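Local coordinates for SusD homolog (Bacteroides thetaiotaomicron, PDB 3SGH), which probably binds glycans at the outer membrane, as a SusD-like lipoprotein of a gut bacterium, at residues 32-43 / 72-83. Sequence-based numbering, arbitrary orientation. Where two conformers were deposited one is given.
Sequences QQNACQEINCMW and HNDSSWGRLYGY
The guanidinium of R79 lies with one face over the first turn of helix 33-40, A35 N 3.7 Å above its plane, while E38 OE1 and a water sit at its edge. In this SusD-like protein, an alpha-alpha superhelical fold, helices 33-40 and 75-83 cross at -129°, their axes 9.5 Å apart. In one of its two conformers, the selenomethionine M42 sets CE over the centre of one face of the H72 ring, a CH-pi contact; W56 and F58 also meet this imidazole edge-to-face. The W43 indole has I39 O over one face, offset toward the rim, and S76 OG at its edge. Bends at chi2 and chi3 fold R79 back along A35 for a side-on grip on E38: NE donates to OE1 at 2.9 Å and NH2 to OE2 at 3.1 Å. Both bonds are nearly straight and lie in the guanidinium plane, but the carboxylate is turned 47° from it and is met from above its own plane. A water also joins E38 OE1 to S75 O. Q32 OE1 caps helix 33-40 through A35 N, and the Y83 ring edge meets A35 CB. I39 CD1 packs on S76 and L80, beside W43, whose NE1 donates to S76 OG at 2.9 Å, the oxygen tilted 23° from the ring plane.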
loop_
_atom_site.group_PDB
_atom_site.type_symbol
_atom_site.label_atom_id
_atom_site.label_comp_id
_atom_site.label_asym_id
_atom_site.label_seq_id
_atom_site.Cartn_x
_atom_site.Cartn_y
_atom_site.Cartn_z
ATOM N N GLN A 32 2.091 8.948 -13.014
ATOM C CA GLN A 32 1.676 10.258 -13.484
ATOM C C GLN A 32 1.476 11.160 -12.262
ATOM O O GLN A 32 0.964 10.727 -11.220
ATOM C CB GLN A 32 0.429 10.134 -14.336
ATOM C CG GLN A 32 0.048 11.405 -15.111
ATOM C CD GLN A 32 -0.802 12.372 -14.350
ATOM O OE1 GLN A 32 -1.433 12.016 -13.332
ATOM N NE2 GLN A 32 -0.869 13.603 -14.849
ATOM N N GLN A 33 1.815 12.434 -12.388
ATOM C CA GLN A 33 1.921 13.281 -11.225
ATOM C C GLN A 33 0.634 13.379 -10.392
ATOM O O GLN A 33 0.713 13.375 -9.164
ATOM C CB GLN A 33 2.458 14.675 -11.603
ATOM C CG GLN A 33 1.509 15.471 -12.490
ATOM C CD GLN A 33 2.217 16.543 -13.261
ATOM O OE1 GLN A 33 3.236 16.282 -13.945
ATOM N NE2 GLN A 33 1.739 17.766 -13.130
ATOM N N ASN A 34 -0.539 13.451 -11.042
ATOM C CA ASN A 34 -1.801 13.542 -10.297
ATOM C C ASN A 34 -2.254 12.200 -9.746
ATOM O O ASN A 34 -2.746 12.146 -8.630
ATOM C CB ASN A 34 -2.878 14.140 -11.185
ATOM C CG ASN A 34 -2.437 15.489 -11.772
ATOM O OD1 ASN A 34 -2.312 15.631 -12.978
ATOM N ND2 ASN A 34 -2.125 16.437 -10.908
ATOM N N ALA A 35 -2.068 11.129 -10.503
ATOM C CA ALA A 35 -2.285 9.764 -9.990
ATOM C C ALA A 35 -1.417 9.533 -8.753
ATOM O O ALA A 35 -1.895 8.997 -7.767
ATOM C CB ALA A 35 -1.936 8.721 -11.082
ATOM N N CYS A 36 -0.138 9.933 -8.848
ATOM C CA CYS A 36 0.811 9.819 -7.740
ATOM C C CYS A 36 0.320 10.583 -6.503
ATOM O O CYS A 36 0.283 10.034 -5.404
ATOM C CB CYS A 36 2.213 10.262 -8.166
ATOM S SG CYS A 36 3.446 9.861 -6.934
ATOM N N GLN A 37 -0.112 11.822 -6.684
ATOM C CA GLN A 37 -0.609 12.570 -5.554
ATOM C C GLN A 37 -1.823 11.880 -4.957
ATOM O O GLN A 37 -1.882 11.672 -3.743
ATOM C CB GLN A 37 -0.951 14.000 -5.875
ATOM C CG GLN A 37 -1.455 14.732 -4.579
ATOM C CD GLN A 37 -1.395 16.249 -4.719
ATOM O OE1 GLN A 37 -1.891 16.815 -5.713
ATOM N NE2 GLN A 37 -0.791 16.903 -3.730
ATOM N N GLU A 38 -2.744 11.500 -5.832
ATOM C CA GLU A 38 -4.047 10.958 -5.368
ATOM C C GLU A 38 -3.908 9.642 -4.609
ATOM O O GLU A 38 -4.531 9.446 -3.570
ATOM C CB GLU A 38 -5.002 10.801 -6.540
ATOM C CG GLU A 38 -5.404 12.162 -7.167
ATOM C CD GLU A 38 -6.068 12.003 -8.563
ATOM O OE1 GLU A 38 -6.351 10.870 -8.972
ATOM O OE2 GLU A 38 -6.298 13.031 -9.217
ATOM N N ILE A 39 -3.080 8.736 -5.125
ATOM C CA ILE A 39 -2.920 7.423 -4.547
ATOM C C ILE A 39 -1.754 7.330 -3.570
ATOM O O ILE A 39 -1.852 6.641 -2.556
ATOM C CB ILE A 39 -2.783 6.362 -5.699
ATOM C CG1 ILE A 39 -4.058 6.347 -6.569
ATOM C CG2 ILE A 39 -2.424 4.929 -5.155
ATOM C CD1 ILE A 39 -5.329 5.783 -5.855
ATOM N N ASN A 40 -0.637 7.963 -3.905
ATOM C CA ASN A 40 0.570 7.824 -3.134
ATOM C C ASN A 40 0.799 8.939 -2.129
ATOM O O ASN A 40 1.648 8.763 -1.274
ATOM C CB ASN A 40 1.799 7.715 -4.043
ATOM C CG ASN A 40 1.789 6.445 -4.883
ATOM O OD1 ASN A 40 1.335 5.398 -4.421
ATOM N ND2 ASN A 40 2.294 6.525 -6.101
ATOM N N CYS A 41 0.066 10.049 -2.183
ATOM C CA CYS A 41 0.387 11.214 -1.334
ATOM C C CYS A 41 -0.763 11.933 -0.650
ATOM O O CYS A 41 -0.595 13.110 -0.243
ATOM C CB CYS A 41 1.168 12.255 -2.157
ATOM S SG CYS A 41 2.636 11.662 -3.115
HETATM N N MSE A 42 -1.897 11.261 -0.461
HETATM C CA MSE A 42 -3.090 11.870 0.136
HETATM C C MSE A 42 -3.527 11.026 1.336
HETATM O O MSE A 42 -2.953 11.143 2.430
HETATM C CB MSE A 42 -4.230 12.040 -0.910
HETATM C CG MSE A 42 -3.933 13.082 -2.005
HETATM SE SE MSE A 42 -3.696 14.925 -1.407
HETATM C CE MSE A 42 -5.557 15.532 -1.375
ATOM N N TRP A 43 -4.522 10.160 1.130
ATOM C CA TRP A 43 -4.887 9.220 2.180
ATOM C C TRP A 43 -3.720 8.325 2.556
ATOM O O TRP A 43 -3.713 7.730 3.635
ATOM C CB TRP A 43 -6.136 8.360 1.835
ATOM C CG TRP A 43 -5.987 7.620 0.534
ATOM C CD1 TRP A 43 -6.468 8.009 -0.671
ATOM C CD2 TRP A 43 -5.263 6.405 0.301
ATOM N NE1 TRP A 43 -6.085 7.135 -1.641
ATOM C CE2 TRP A 43 -5.345 6.136 -1.081
ATOM C CE3 TRP A 43 -4.534 5.528 1.116
ATOM C CZ2 TRP A 43 -4.702 5.030 -1.681
ATOM C CZ3 TRP A 43 -3.897 4.416 0.509
ATOM C CH2 TRP A 43 -4.013 4.178 -0.861
ATOM N N HIS A 72 -11.671 15.147 -3.017
ATOM C CA HIS A 72 -10.504 14.434 -2.527
ATOM C C HIS A 72 -10.887 13.001 -2.219
ATOM O O HIS A 72 -10.236 12.080 -2.682
ATOM C CB HIS A 72 -9.902 15.125 -1.313
ATOM C CG HIS A 72 -9.212 16.390 -1.656
ATOM N ND1 HIS A 72 -8.586 17.177 -0.724
ATOM C CD2 HIS A 72 -9.014 16.985 -2.859
ATOM C CE1 HIS A 72 -8.052 18.220 -1.335
ATOM N NE2 HIS A 72 -8.288 18.125 -2.637
ATOM N N ASN A 73 -11.959 12.789 -1.481
ATOM C CA ASN A 73 -12.369 11.415 -1.206
ATOM C C ASN A 73 -12.514 10.554 -2.497
ATOM O O ASN A 73 -12.019 9.449 -2.560
ATOM C CB ASN A 73 -13.697 11.380 -0.477
ATOM C CG ASN A 73 -14.168 9.954 -0.212
ATOM O OD1 ASN A 73 -13.780 9.346 0.789
ATOM N ND2 ASN A 73 -14.957 9.405 -1.126
ATOM N N ASP A 74 -13.223 11.095 -3.473
ATOM C CA ASP A 74 -13.611 10.361 -4.683
ATOM C C ASP A 74 -12.492 10.173 -5.693
ATOM O O ASP A 74 -12.689 9.511 -6.714
ATOM C CB ASP A 74 -14.742 11.144 -5.396
ATOM C CG ASP A 74 -16.039 11.262 -4.555
ATOM O OD1 ASP A 74 -16.102 10.714 -3.411
ATOM O OD2 ASP A 74 -17.010 11.890 -5.067
ATOM N N SER A 75 -11.329 10.762 -5.462
ATOM C CA SER A 75 -10.252 10.690 -6.463
ATOM C C SER A 75 -9.806 9.285 -6.823
ATOM O O SER A 75 -9.535 8.968 -8.006
ATOM C CB SER A 75 -9.029 11.500 -5.978
ATOM O OG SER A 75 -9.310 12.879 -6.014
ATOM N N SER A 76 -9.628 8.456 -5.807
ATOM C CA SER A 76 -9.066 7.122 -6.010
ATOM C C SER A 76 -9.952 6.274 -6.911
ATOM O O SER A 76 -9.441 5.603 -7.839
ATOM C CB SER A 76 -8.832 6.422 -4.664
ATOM O OG SER A 76 -7.828 7.096 -3.904
ATOM N N TRP A 77 -11.258 6.304 -6.652
ATOM C CA TRP A 77 -12.210 5.599 -7.503
ATOM C C TRP A 77 -12.005 5.999 -8.930
ATOM O O TRP A 77 -11.859 5.148 -9.815
ATOM C CB TRP A 77 -13.644 5.881 -7.077
ATOM C CG TRP A 77 -14.670 5.411 -8.062
ATOM C CD1 TRP A 77 -14.912 5.964 -9.265
ATOM C CD2 TRP A 77 -15.595 4.289 -7.941
ATOM N NE1 TRP A 77 -15.922 5.277 -9.916
ATOM C CE2 TRP A 77 -16.347 4.239 -9.130
ATOM C CE3 TRP A 77 -15.838 3.315 -6.955
ATOM C CZ2 TRP A 77 -17.380 3.286 -9.351
ATOM C CZ3 TRP A 77 -16.869 2.358 -7.172
ATOM C CH2 TRP A 77 -17.611 2.344 -8.377
ATOM N N GLY A 78 -12.007 7.304 -9.176
ATOM C CA GLY A 78 -11.919 7.807 -10.556
ATOM C C GLY A 78 -10.631 7.419 -11.245
ATOM O O GLY A 78 -10.602 7.069 -12.449
ATOM N N ARG A 79 -9.549 7.461 -10.474
ATOM C CA ARG A 79 -8.251 7.190 -11.028
ATOM C C ARG A 79 -8.103 5.694 -11.414
ATOM O O ARG A 79 -7.667 5.359 -12.541
ATOM C CB ARG A 79 -7.174 7.606 -10.012
ATOM C CG ARG A 79 -5.712 7.472 -10.527
ATOM C CD ARG A 79 -5.437 8.296 -11.765
ATOM N NE ARG A 79 -5.602 9.713 -11.528
ATOM C CZ ARG A 79 -5.327 10.675 -12.395
ATOM N NH1 ARG A 79 -4.823 10.380 -13.588
ATOM N NH2 ARG A 79 -5.531 11.928 -12.042
ATOM N N LEU A 80 -8.456 4.817 -10.475
ATOM C CA LEU A 80 -8.280 3.395 -10.646
ATOM C C LEU A 80 -9.285 2.847 -11.672
ATOM O O LEU A 80 -8.898 2.089 -12.551
ATOM C CB LEU A 80 -8.448 2.654 -9.318
ATOM C CG LEU A 80 -7.351 3.045 -8.295
ATOM C CD1 LEU A 80 -7.582 2.343 -6.952
ATOM C CD2 LEU A 80 -5.912 2.713 -8.854
ATOM N N TYR A 81 -10.566 3.210 -11.542
ATOM C CA TYR A 81 -11.522 2.883 -12.588
ATOM C C TYR A 81 -11.105 3.381 -13.958
ATOM O O TYR A 81 -11.258 2.674 -14.937
ATOM C CB TYR A 81 -12.917 3.416 -12.278
ATOM C CG TYR A 81 -13.857 2.360 -11.794
ATOM C CD1 TYR A 81 -13.741 1.803 -10.539
ATOM C CD2 TYR A 81 -14.911 1.966 -12.604
ATOM C CE1 TYR A 81 -14.630 0.803 -10.114
ATOM C CE2 TYR A 81 -15.803 1.015 -12.204
ATOM C CZ TYR A 81 -15.663 0.422 -10.968
ATOM O OH TYR A 81 -16.591 -0.528 -10.613
ATOM N N GLY A 82 -10.566 4.588 -14.037
ATOM C CA GLY A 82 -10.139 5.131 -15.307
ATOM C C GLY A 82 -9.069 4.314 -16.004
ATOM O O GLY A 82 -9.072 4.169 -17.246
ATOM N N TYR A 83 -8.136 3.769 -15.231
ATOM C CA TYR A 83 -7.082 2.972 -15.844
ATOM C C TYR A 83 -7.580 1.564 -16.253
ATOM O O TYR A 83 -7.195 1.051 -17.299
ATOM C CB TYR A 83 -5.865 2.852 -14.909
ATOM C CG TYR A 83 -5.077 4.119 -14.731
ATOM C CD1 TYR A 83 -4.735 4.914 -15.820
ATOM C CD2 TYR A 83 -4.582 4.471 -13.472
ATOM C CE1 TYR A 83 -4.015 6.065 -15.657
ATOM C CE2 TYR A 83 -3.836 5.604 -13.299
ATOM C CZ TYR A 83 -3.549 6.406 -14.383
ATOM O OH TYR A 83 -2.794 7.541 -14.208
HETATM O O HOH W 1 -0.039 6.945 -13.510
HETATM O O HOH W 2 -4.665 13.935 -14.560
HETATM O O HOH W 3 -8.968 11.034 -9.819
#